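Local atomic coordinates of Xaa-Pro Dipeptidase (Alteromonas macleodii, PDB entry 2QS8), a protein that probably cleaves C-terminal residues from dipeptides or short peptides as a metal-dependent hydrolase of the amidohydrolase superfamily. Residues K8-A13 and S29-G34; D18-Q23 and L372-S377; D33-S38 and G378-L383; V101-G106 and V403-L408. All blocks are in the same frame, centred on the assembly; numbering follows the deposited sequence.

Contact 1. Residues K8-A13 and S29-G34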
loop_
_atom_site.group_PDB
_atom_site.type_symbol
_atom_site.label_atom_id
_atom_site.label_comp_id
_atom_site.label_asym_id
_atom_site.label_seq_id
_atom_site.Cartn_x
_atom_site.Cartn_y
_atom_site.Cartn_z
ATOM N N LYS A 8 -53.390 7.437 26.235
ATOM C CA LYS A 8 -53.098 6.394 25.261
ATOM C C LYS A 8 -53.998 6.479 24.029
ATOM O O LYS A 8 -55.007 7.174 24.025
ATOM C CB LYS A 8 -53.262 5.019 25.915
ATOM C CG LYS A 8 -52.550 4.877 27.251
ATOM C CD LYS A 8 -52.662 3.461 27.798
ATOM C CE LYS A 8 -51.850 3.317 29.076
ATOM N NZ LYS A 8 -51.846 1.925 29.581
ATOM N N THR A 9 -53.620 5.775 22.971
ATOM C CA THR A 9 -54.415 5.751 21.767
ATOM C C THR A 9 -54.978 4.356 21.566
ATOM O O THR A 9 -54.273 3.356 21.723
ATOM C CB THR A 9 -53.587 6.118 20.529
ATOM O OG1 THR A 9 -53.110 7.459 20.656
ATOM C CG2 THR A 9 -54.433 5.996 19.277
ATOM N N LEU A 10 -56.254 4.295 21.219
ATOM C CA LEU A 10 -56.896 3.014 20.970
ATOM C C LEU A 10 -57.205 2.861 19.492
ATOM O O LEU A 10 -57.737 3.772 18.870
ATOM C CB LEU A 10 -58.207 2.891 21.757
ATOM C CG LEU A 10 -59.033 1.659 21.362
ATOM C CD1 LEU A 10 -58.372 0.392 21.920
ATOM C CD2 LEU A 10 -60.461 1.800 21.887
ATOM N N ILE A 11 -56.876 1.701 18.941
ATOM C CA ILE A 11 -57.146 1.429 17.538
ATOM C C ILE A 11 -58.018 0.183 17.408
ATOM O O ILE A 11 -57.706 -0.867 17.977
ATOM C CB ILE A 11 -55.842 1.189 16.736
ATOM C CG1 ILE A 11 -54.990 2.455 16.722
ATOM C CG2 ILE A 11 -56.171 0.770 15.314
ATOM C CD1 ILE A 11 -53.682 2.283 15.984
ATOM N N HIS A 12 -59.113 0.318 16.667
ATOM C CA HIS A 12 -60.022 -0.791 16.411
ATOM C C HIS A 12 -59.669 -1.287 15.022
ATOM O O HIS A 12 -59.937 -0.614 14.021
ATOM C CB HIS A 12 -61.477 -0.319 16.440
ATOM C CG HIS A 12 -62.065 -0.234 17.815
ATOM N ND1 HIS A 12 -63.288 0.353 18.060
ATOM C CD2 HIS A 12 -61.617 -0.687 19.010
ATOM C CE1 HIS A 12 -63.567 0.258 19.348
ATOM N NE2 HIS A 12 -62.569 -0.367 19.947
ATOM N N ALA A 13 -59.053 -2.457 14.956
ATOM C CA ALA A 13 -58.665 -3.014 13.676
ATOM C C ALA A 13 -59.635 -4.087 13.172
ATOM O O ALA A 13 -59.791 -5.142 13.794
ATOM C CB ALA A 13 -57.253 -3.579 13.766
ATOM N N SER A 29 -58.105 -5.020 19.171
ATOM C CA SER A 29 -57.868 -3.711 19.764
ATOM C C SER A 29 -56.389 -3.569 20.079
ATOM O O SER A 29 -55.814 -4.394 20.793
ATOM C CB SER A 29 -58.675 -3.539 21.052
ATOM O OG SER A 29 -60.032 -3.250 20.770
ATOM N N ILE A 30 -55.774 -2.528 19.533
ATOM C CA ILE A 30 -54.360 -2.264 19.754
ATOM C C ILE A 30 -54.266 -0.985 20.576
ATOM O O ILE A 30 -54.895 0.016 20.243
ATOM C CB ILE A 30 -53.623 -2.068 18.414
ATOM C CG1 ILE A 30 -53.889 -3.270 17.506
ATOM C CG2 ILE A 30 -52.130 -1.896 18.661
ATOM C CD1 ILE A 30 -53.413 -3.089 16.081
ATOM N N VAL A 31 -53.493 -1.021 21.656
ATOM C CA VAL A 31 -53.359 0.156 22.502
ATOM C C VAL A 31 -51.958 0.724 22.400
ATOM O O VAL A 31 -50.974 0.012 22.602
ATOM C CB VAL A 31 -53.670 -0.174 23.979
ATOM C CG1 VAL A 31 -53.794 1.103 24.780
ATOM C CG2 VAL A 31 -54.945 -0.962 24.074
ATOM N N ILE A 32 -51.873 2.009 22.079
ATOM C CA ILE A 32 -50.592 2.685 21.936
ATOM C C ILE A 32 -50.339 3.655 23.083
ATOM O O ILE A 32 -51.182 4.492 23.402
ATOM C CB ILE A 32 -50.527 3.449 20.601
ATOM C CG1 ILE A 32 -50.598 2.456 19.442
ATOM C CG2 ILE A 32 -49.256 4.272 20.526
ATOM C CD1 ILE A 32 -50.812 3.104 18.096
ATOM N N ASP A 33 -49.169 3.520 23.698
ATOM C CA ASP A 33 -48.760 4.370 24.808
ATOM C C ASP A 33 -47.387 4.939 24.442
ATOM O O ASP A 33 -46.375 4.230 24.467
ATOM C CB ASP A 33 -48.689 3.539 26.093
ATOM C CG ASP A 33 -48.315 4.366 27.308
ATOM O OD1 ASP A 33 -48.725 5.542 27.388
ATOM O OD2 ASP A 33 -47.617 3.832 28.193
ATOM N N GLY A 34 -47.359 6.221 24.093
ATOM C CA GLY A 34 -46.110 6.828 23.680
ATOM C C GLY A 34 -45.749 6.254 22.318
ATOM O O GLY A 34 -46.568 6.268 21.395
#

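Contact 2. Residues D18-Q23 and L372-S377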
loop_
_atom_site.group_PDB
_atom_site.type_symbol
_atom_site.label_atom_id
_atom_site.label_comp_id
_atom_site.label_asym_id
_atom_site.label_seq_id
_atom_site.Cartn_x
_atom_site.Cartn_y
_atom_site.Cartn_z
ATOM N N ASP A 18 -50.425 -9.488 12.006
ATOM C CA ASP A 18 -49.435 -9.053 12.980
ATOM C C ASP A 18 -47.957 -9.263 12.659
ATOM O O ASP A 18 -47.102 -8.719 13.350
ATOM C CB ASP A 18 -49.755 -9.638 14.368
ATOM C CG ASP A 18 -49.483 -11.134 14.473
ATOM O OD1 ASP A 18 -48.968 -11.746 13.518
ATOM O OD2 ASP A 18 -49.785 -11.706 15.542
ATOM N N GLY A 19 -47.655 -10.047 11.629
ATOM C CA GLY A 19 -46.268 -10.270 11.273
ATOM C C GLY A 19 -45.699 -11.604 11.705
ATOM O O GLY A 19 -44.731 -12.076 11.116
ATOM N N LYS A 20 -46.292 -12.207 12.730
ATOM C CA LYS A 20 -45.843 -13.501 13.242
ATOM C C LYS A 20 -46.820 -14.610 12.857
ATOM O O LYS A 20 -46.441 -15.589 12.212
ATOM C CB LYS A 20 -45.716 -13.453 14.767
ATOM C CG LYS A 20 -44.522 -12.671 15.290
ATOM C CD LYS A 20 -43.359 -13.596 15.615
ATOM C CE LYS A 20 -42.166 -12.819 16.152
ATOM N NZ LYS A 20 -42.519 -11.969 17.322
ATOM N N SER A 21 -48.076 -14.442 13.255
ATOM C CA SER A 21 -49.121 -15.420 12.970
ATOM C C SER A 21 -49.441 -15.519 11.485
ATOM O O SER A 21 -49.621 -14.501 10.813
ATOM C CB SER A 21 -50.401 -15.068 13.729
ATOM O OG SER A 21 -51.476 -15.890 13.304
ATOM N N ASP A 22 -49.521 -16.749 10.978
ATOM C CA ASP A 22 -49.835 -16.968 9.576
ATOM C C ASP A 22 -51.324 -16.772 9.336
ATOM O O ASP A 22 -51.811 -16.987 8.229
ATOM C CB ASP A 22 -49.445 -18.386 9.150
ATOM C CG ASP A 22 -47.970 -18.664 9.333
ATOM O OD1 ASP A 22 -47.145 -17.837 8.880
ATOM O OD2 ASP A 22 -47.633 -19.713 9.920
ATOM N N GLN A 23 -52.042 -16.351 10.372
ATOM C CA GLN A 23 -53.485 -16.148 10.272
ATOM C C GLN A 23 -53.905 -14.691 10.307
ATOM O O GLN A 23 -53.336 -13.890 11.043
ATOM C CB GLN A 23 -54.198 -16.868 11.422
ATOM C CG GLN A 23 -53.772 -18.311 11.620
ATOM C CD GLN A 23 -53.958 -19.141 10.369
ATOM O OE1 GLN A 23 -55.048 -19.181 9.799
ATOM N NE2 GLN A 23 -52.895 -19.808 9.931
ATOM N N LEU A 372 -39.180 -3.936 16.313
ATOM C CA LEU A 372 -40.056 -3.663 15.185
ATOM C C LEU A 372 -40.290 -4.943 14.400
ATOM O O LEU A 372 -39.700 -5.978 14.709
ATOM C CB LEU A 372 -39.409 -2.615 14.272
ATOM C CG LEU A 372 -39.315 -1.196 14.837
ATOM C CD1 LEU A 372 -38.269 -0.387 14.070
ATOM C CD2 LEU A 372 -40.686 -0.538 14.757
ATOM N N GLY A 373 -41.158 -4.876 13.393
ATOM C CA GLY A 373 -41.405 -6.044 12.567
ATOM C C GLY A 373 -42.704 -6.783 12.806
ATOM O O GLY A 373 -43.089 -7.626 11.995
ATOM N N SER A 374 -43.383 -6.480 13.904
ATOM C CA SER A 374 -44.647 -7.145 14.215
ATOM C C SER A 374 -45.478 -6.329 15.193
ATOM O O SER A 374 -44.952 -5.510 15.950
ATOM C CB SER A 374 -44.396 -8.532 14.815
ATOM O OG SER A 374 -43.771 -8.430 16.082
ATOM N N ILE A 375 -46.785 -6.548 15.166
ATOM C CA ILE A 375 -47.667 -5.837 16.076
ATOM C C ILE A 375 -47.830 -6.739 17.292
ATOM O O ILE A 375 -48.673 -7.636 17.326
ATOM C CB ILE A 375 -48.998 -5.522 15.401
ATOM C CG1 ILE A 375 -48.720 -4.655 14.162
ATOM C CG2 ILE A 375 -49.918 -4.806 16.376
ATOM C CD1 ILE A 375 -49.934 -4.271 13.353
ATOM N N GLU A 376 -46.973 -6.492 18.276
ATOM C CA GLU A 376 -46.916 -7.264 19.504
ATOM C C GLU A 376 -46.654 -6.307 20.655
ATOM O O GLU A 376 -45.980 -5.288 20.483
ATOM C CB GLU A 376 -45.769 -8.275 19.410
ATOM C CG GLU A 376 -46.160 -9.725 19.660
ATOM C CD GLU A 376 -45.181 -10.720 19.031
ATOM O OE1 GLU A 376 -45.349 -11.938 19.253
ATOM O OE2 GLU A 376 -44.254 -10.290 18.308
ATOM N N SER A 377 -47.182 -6.642 21.826
ATOM C CA SER A 377 -47.004 -5.808 23.007
ATOM C C SER A 377 -45.523 -5.609 23.323
ATOM O O SER A 377 -44.748 -6.567 23.346
ATOM C CB SER A 377 -47.702 -6.450 24.213
ATOM O OG SER A 377 -49.081 -6.664 23.957
HETATM O O HOH W 1 -50.373 -10.006 17.477
#

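Contact 3. Residues D33-S38 and G378-L383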
loop_
_atom_site.group_PDB
_atom_site.type_symbol
_atom_site.label_atom_id
_atom_site.label_comp_id
_atom_site.label_asym_id
_atom_site.label_seq_id
_atom_site.Cartn_x
_atom_site.Cartn_y
_atom_site.Cartn_z
ATOM N N ASP A 33 -49.169 3.520 23.698
ATOM C CA ASP A 33 -48.760 4.370 24.808
ATOM C C ASP A 33 -47.387 4.939 24.442
ATOM O O ASP A 33 -46.375 4.230 24.467
ATOM C CB ASP A 33 -48.689 3.539 26.093
ATOM C CG ASP A 33 -48.315 4.366 27.308
ATOM O OD1 ASP A 33 -48.725 5.542 27.388
ATOM O OD2 ASP A 33 -47.617 3.832 28.193
ATOM N N GLY A 34 -47.359 6.221 24.093
ATOM C CA GLY A 34 -46.110 6.828 23.680
ATOM C C GLY A 34 -45.749 6.254 22.318
ATOM O O GLY A 34 -46.568 6.268 21.395
ATOM N N ASN A 35 -44.534 5.732 22.184
ATOM C CA ASN A 35 -44.098 5.152 20.918
ATOM C C ASN A 35 -44.135 3.624 20.999
ATOM O O ASN A 35 -43.593 2.929 20.139
ATOM C CB ASN A 35 -42.682 5.631 20.586
ATOM C CG ASN A 35 -41.649 5.139 21.583
ATOM O OD1 ASN A 35 -41.980 4.679 22.678
ATOM N ND2 ASN A 35 -40.383 5.241 21.209
ATOM N N ILE A 36 -44.799 3.116 22.036
ATOM C CA ILE A 36 -44.900 1.676 22.265
ATOM C C ILE A 36 -46.310 1.099 22.164
ATOM O O ILE A 36 -47.293 1.762 22.481
ATOM C CB ILE A 36 -44.352 1.321 23.674
ATOM C CG1 ILE A 36 -42.907 1.794 23.807
ATOM C CG2 ILE A 36 -44.429 -0.184 23.918
ATOM C CD1 ILE A 36 -41.960 1.154 22.807
ATOM N N ILE A 37 -46.393 -0.150 21.722
ATOM C CA ILE A 37 -47.660 -0.862 21.650
ATOM C C ILE A 37 -47.759 -1.479 23.049
ATOM O O ILE A 37 -47.053 -2.435 23.358
ATOM C CB ILE A 37 -47.619 -1.978 20.584
ATOM C CG1 ILE A 37 -47.456 -1.362 19.194
ATOM C CG2 ILE A 37 -48.878 -2.820 20.651
ATOM C CD1 ILE A 37 -47.238 -2.377 18.095
ATOM N N SER A 38 -48.615 -0.911 23.896
ATOM C CA SER A 38 -48.766 -1.384 25.272
ATOM C C SER A 38 -49.708 -2.566 25.486
ATOM O O SER A 38 -49.591 -3.281 26.476
ATOM C CB SER A 38 -49.205 -0.232 26.175
ATOM O OG SER A 38 -50.423 0.322 25.727
ATOM N N GLY A 378 -45.143 -4.359 23.573
ATOM C CA GLY A 378 -43.761 -4.056 23.882
ATOM C C GLY A 378 -42.993 -3.443 22.721
ATOM O O GLY A 378 -42.144 -2.578 22.929
ATOM N N LYS A 379 -43.288 -3.872 21.499
ATOM C CA LYS A 379 -42.589 -3.342 20.327
ATOM C C LYS A 379 -42.969 -1.909 19.999
ATOM O O LYS A 379 -43.955 -1.391 20.518
ATOM C CB LYS A 379 -42.838 -4.230 19.107
ATOM C CG LYS A 379 -42.085 -5.547 19.166
ATOM C CD LYS A 379 -42.017 -6.212 17.805
ATOM C CE LYS A 379 -41.168 -7.474 17.851
ATOM N NZ LYS A 379 -41.058 -8.122 16.513
ATOM N N LEU A 380 -42.177 -1.269 19.145
ATOM C CA LEU A 380 -42.438 0.110 18.745
ATOM C C LEU A 380 -43.705 0.195 17.898
ATOM O O LEU A 380 -44.001 -0.700 17.094
ATOM C CB LEU A 380 -41.238 0.675 17.971
ATOM C CG LEU A 380 -39.932 0.847 18.768
ATOM C CD1 LEU A 380 -38.793 1.286 17.842
ATOM C CD2 LEU A 380 -40.133 1.880 19.867
ATOM N N ALA A 381 -44.448 1.281 18.086
ATOM C CA ALA A 381 -45.702 1.508 17.381
ATOM C C ALA A 381 -45.572 2.003 15.938
ATOM O O ALA A 381 -45.763 3.188 15.649
ATOM C CB ALA A 381 -46.582 2.471 18.184
ATOM N N ASP A 382 -45.237 1.079 15.044
ATOM C CA ASP A 382 -45.119 1.360 13.621
ATOM C C ASP A 382 -46.214 0.520 12.965
ATOM O O ASP A 382 -46.086 -0.703 12.854
ATOM C CB ASP A 382 -43.740 0.932 13.099
ATOM C CG ASP A 382 -42.673 1.997 13.306
ATOM O OD1 ASP A 382 -42.869 2.896 14.154
ATOM O OD2 ASP A 382 -41.626 1.927 12.621
ATOM N N LEU A 383 -47.295 1.173 12.549
ATOM C CA LEU A 383 -48.414 0.463 11.938
ATOM C C LEU A 383 -48.997 1.142 10.707
ATOM O O LEU A 383 -48.953 2.364 10.564
ATOM C CB LEU A 383 -49.552 0.275 12.954
ATOM C CG LEU A 383 -49.257 -0.245 14.363
ATOM C CD1 LEU A 383 -48.755 0.903 15.226
ATOM C CD2 LEU A 383 -50.532 -0.845 14.966
#

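Contact 4. Residues V101-G106 and V403-L408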
loop_
_atom_site.group_PDB
_atom_site.type_symbol
_atom_site.label_atom_id
_atom_site.label_comp_id
_atom_site.label_asym_id
_atom_site.label_seq_id
_atom_site.Cartn_x
_atom_site.Cartn_y
_atom_site.Cartn_z
ATOM N N VAL A 101 -42.614 10.003 -0.028
ATOM C CA VAL A 101 -43.601 9.231 -0.770
ATOM C C VAL A 101 -43.507 7.739 -0.450
ATOM O O VAL A 101 -44.504 7.019 -0.510
ATOM C CB VAL A 101 -43.465 9.420 -2.314
ATOM C CG1 VAL A 101 -43.585 10.894 -2.676
ATOM C CG2 VAL A 101 -42.146 8.844 -2.804
ATOM N N THR A 102 -42.306 7.281 -0.110
ATOM C CA THR A 102 -42.092 5.880 0.215
ATOM C C THR A 102 -42.706 5.592 1.578
ATOM O O THR A 102 -43.314 4.546 1.801
ATOM C CB THR A 102 -40.587 5.543 0.247
ATOM O OG1 THR A 102 -40.014 5.748 -1.054
ATOM C CG2 THR A 102 -40.378 4.093 0.659
ATOM N N PHE A 103 -42.536 6.550 2.475
ATOM C CA PHE A 103 -43.040 6.477 3.834
ATOM C C PHE A 103 -44.561 6.511 3.789
ATOM O O PHE A 103 -45.225 5.702 4.430
ATOM C CB PHE A 103 -42.474 7.663 4.633
ATOM C CG PHE A 103 -43.003 7.780 6.035
ATOM C CD1 PHE A 103 -42.851 6.743 6.947
ATOM C CD2 PHE A 103 -43.622 8.951 6.452
ATOM C CE1 PHE A 103 -43.308 6.875 8.263
ATOM C CE2 PHE A 103 -44.079 9.091 7.761
ATOM C CZ PHE A 103 -43.923 8.050 8.668
ATOM N N LYS A 104 -45.101 7.435 3.004
ATOM C CA LYS A 104 -46.541 7.581 2.867
ATOM C C LYS A 104 -47.196 6.361 2.222
ATOM O O LYS A 104 -48.381 6.125 2.406
ATOM C CB LYS A 104 -46.849 8.836 2.057
ATOM C CG LYS A 104 -48.315 9.030 1.690
ATOM C CD LYS A 104 -48.487 10.234 0.757
ATOM C CE LYS A 104 -49.927 10.394 0.274
ATOM N NZ LYS A 104 -50.068 11.530 -0.700
ATOM N N SER A 105 -46.432 5.578 1.470
ATOM C CA SER A 105 -46.999 4.394 0.833
ATOM C C SER A 105 -47.039 3.193 1.795
ATOM O O SER A 105 -47.477 2.101 1.428
ATOM C CB SER A 105 -46.208 4.032 -0.427
ATOM O OG SER A 105 -44.979 3.396 -0.116
ATOM N N GLY A 106 -46.578 3.401 3.025
ATOM C CA GLY A 106 -46.594 2.322 3.995
ATOM C C GLY A 106 -45.255 1.795 4.497
ATOM O O GLY A 106 -45.228 0.981 5.418
ATOM N N VAL A 403 -50.662 5.566 8.094
ATOM C CA VAL A 403 -49.284 5.282 8.444
ATOM C C VAL A 403 -48.981 5.880 9.803
ATOM O O VAL A 403 -49.092 7.093 9.990
ATOM C CB VAL A 403 -48.297 5.876 7.405
ATOM C CG1 VAL A 403 -46.862 5.570 7.810
ATOM C CG2 VAL A 403 -48.594 5.322 6.020
ATOM N N ILE A 404 -48.616 5.014 10.746
ATOM C CA ILE A 404 -48.262 5.430 12.097
ATOM C C ILE A 404 -46.819 5.031 12.344
ATOM O O ILE A 404 -46.429 3.898 12.088
ATOM C CB ILE A 404 -49.147 4.751 13.163
ATOM C CG1 ILE A 404 -50.616 5.127 12.926
ATOM C CG2 ILE A 404 -48.710 5.191 14.549
ATOM C CD1 ILE A 404 -51.611 4.425 13.839
ATOM N N LYS A 405 -46.027 5.968 12.838
ATOM C CA LYS A 405 -44.625 5.693 13.100
ATOM C C LYS A 405 -44.250 6.238 14.463
ATOM O O LYS A 405 -44.479 7.410 14.756
ATOM C CB LYS A 405 -43.758 6.347 12.028
ATOM C CG LYS A 405 -42.263 6.223 12.269
ATOM C CD LYS A 405 -41.538 7.324 11.508
ATOM C CE LYS A 405 -40.077 7.399 11.866
ATOM N NZ LYS A 405 -39.477 8.610 11.261
ATOM N N ASP A 406 -43.677 5.368 15.289
ATOM C CA ASP A 406 -43.270 5.722 16.639
ATOM C C ASP A 406 -44.460 6.233 17.453
ATOM O O ASP A 406 -44.336 7.179 18.232
ATOM C CB ASP A 406 -42.161 6.779 16.591
ATOM C CG ASP A 406 -41.167 6.634 17.727
ATOM O OD1 ASP A 406 -40.647 5.509 17.930
ATOM O OD2 ASP A 406 -40.896 7.644 18.411
ATOM N N GLY A 407 -45.613 5.600 17.264
ATOM C CA GLY A 407 -46.802 5.997 17.997
ATOM C C GLY A 407 -47.487 7.260 17.508
ATOM O O GLY A 407 -48.444 7.717 18.135
ATOM N N LEU A 408 -47.005 7.836 16.406
ATOM C CA LEU A 408 -47.613 9.052 15.855
ATOM C C LEU A 408 -48.248 8.801 14.490
ATOM O O LEU A 408 -47.698 8.084 13.653
ATOM C CB LEU A 408 -46.583 10.181 15.755
ATOM C CG LEU A 408 -46.330 11.039 17.007
ATOM C CD1 LEU A 408 -45.959 10.173 18.204
ATOM C CD2 LEU A 408 -45.211 12.025 16.709
#

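Contact 1. Residues K8-A13 and S29-G34
Two antiparallel strands meet here, 9-13 and 29-33, their axes 159° apart, and each face of the pair is filled by a different set of side chains. On the face carrying T9, I11, I30 and I32, the bump is the tip of I11. Its CG1 stands beside the backbone N and the chain continues extended, so that CD1 reaches obliquely across the pair and meets I32 CD1 at 3.7 Å. On the other face L10 fills the hollow between S29 and V31. With CG anti to the backbone N (chi1 171°), its CD1 lies 4.0 Å from S29 CB and 4.3 Å from V31 CG2. H12 turns the edge of its ring to S29, CD2 lying 3.5 Å from S29 OG, but their polar atoms are held elsewhere: H12 by Y53 and I45, S29 by G43 and I45. At the other end the extended K8 slants across V31, CD 4.0 Å from V31 CG1. The backbones are joined by two hydrogen-bonded pairs, T9 with I32 and I11 with I30; I32 N to T9 O, at 2.8 Å, is almost straight. Strand 9-16 lies between strand 28-33 and strand 52-56, to which L10 and H12 are bonded through their backbones, while V31 and D33 lean on strand 36-42.

Contact 2. Residues D18-Q23 and L372-S377
K20 is the side chain that crosses from the loop 18-23 to the loop 372-377. Its CB points toward the other loop, and CG lies 4.2 Å from S374 CB and 3.9 Å from E376 OE2. A bend at chi2 (-97°) and another at chi4 (54°) turn the chain back, so that CE also passes close to E376 OE2. The tip closes a salt bridge, K20 NZ to E376 OE2 at 2.6 Å, on the syn lone pair of that oxygen. The same oxygen takes a second bond, from S374 OG at 2.9 Å, which arrives above the carboxylate plane; two donors on one oxygen probably restrict how the carboxylate can turn. S374 OG is bonded to K379 NZ as well, and M360 of helix 360-365 touches both K20 and S374. Alongside, I375 N gives a hydrogen bond to D18 O at 2.8 Å, and one water spans D18 OD2 and I375 O. G19 CA lies 4.2 Å from G373 O, and a CB on it would run into that oxygen. The 18-23 loop is shaped by its own carboxylate, since D18 OD1 accepts from K20 N, 2.8 Å away, and from S21 N, the first forming an Asx turn and the second an Asx motif.

Contact 3. Residues D33-S38 and G378-L383
N35 O is the backbone oxygen best held across this contact, and two groups of the 378-383 loop grip it. A381 N donates a hydrogen bond at 2.8 Å, from a position 41° out of the carbonyl plane, and L380 CA adds a CA-H...O contact at 3.4 Å. Two further bonds run nearly along their C=O axes: I37 N to K379 O, and G378 N to I37 O at 2.7 Å. Together they join the backbones around a single bridge, I36 with L380. The side chain of I36 leans back over the loop. Its CG1 stands beside the backbone N, and chi2 at -61° folds CD1 round to L380 CD2, 3.5 Å away, while CG2 rests 3.5 Å from G378 O. An alanine here would remove CG1, CG2 and CD1, and would probably leave L380 and the carbonyl of G378 less well covered. N35 lies side by side with L380, its ND2 3.6 Å from L380 CD2 and weakly bonded to D406. I37 lies against A381, its CG1 3.8 Å from A381 CA. A type II' turn, D33 to I36, makes the two-residue hairpin that joins strand 28-33 to strand 36-42; I37 packs on I30 and A381 on I32, both of strand 28-33, while the loop runs on into strand 383-386.

Contact 4. Residues V101-G106 and V403-L408
Apolar contact carries this junction between the last turn of helix 88-104 and strand 400-405, and no hydrogen bond crosses it. The F103 side chain leaves the helix with CG anti to the backbone N (chi1 175°), which carries the ring out to the strand. V403 CG1 makes a CH-pi contact over one face, 4.2 Å from the ring centroid and offset toward the rim. K405 meets the ring otherwise: its CB lies at the edge, in plane, 3.8 Å from F103 CZ, and its CD touches F103 CE1 at 3.7 Å. The extended lysine chain crosses the phenylalanine at about a right angle, and Y410 stacks edge-to-face with the same ring. An alanine at F103 would lose the whole ring and would probably leave V403, K405 and Y410 without their common partner. The helix belongs to a beta-alpha-beta unit of the TIM barrel, linking strand 60-67 to the parallel strand 107-112. Contact with the backbone is made by V403 CG2, which lies 3.7 Å from both F103 O and K104 O at the helix end. Polar bonds stay within each segment or lead outside. G106 N bonds to F103 O at 3.0 Å in a Schellman motif that ends the helix, a type I' turn from K405 to L408 starts the return strand 408-411, and K405 NZ reaches G134 O.

Along the chain the first segments of contacts 1, 2 and 3 fall within the opening 38 residues, 101-106 follows, and the partners 372-377, 378-383 and 403-408 come near the end. Contacts 1 and 3 are closest, centres about 9 Å apart; they share D33 and G34, and V31 O probably bonds to S38 N. K379 NZ of contact 3 probably bonds to S374 OG and L372 O of contact 2, and L383 O probably accepts from I404 N of contact 4. Contacts 2 and 4 do not touch, their nearest atoms about 7 Å apart. Contacts 1, 3 and 4 reach one mixed sheet, so both chain ends build a beta region beside the TIM barrel, as in other amidohydrolases; none of these segments supplies a residue of the metal site or methionine pocket.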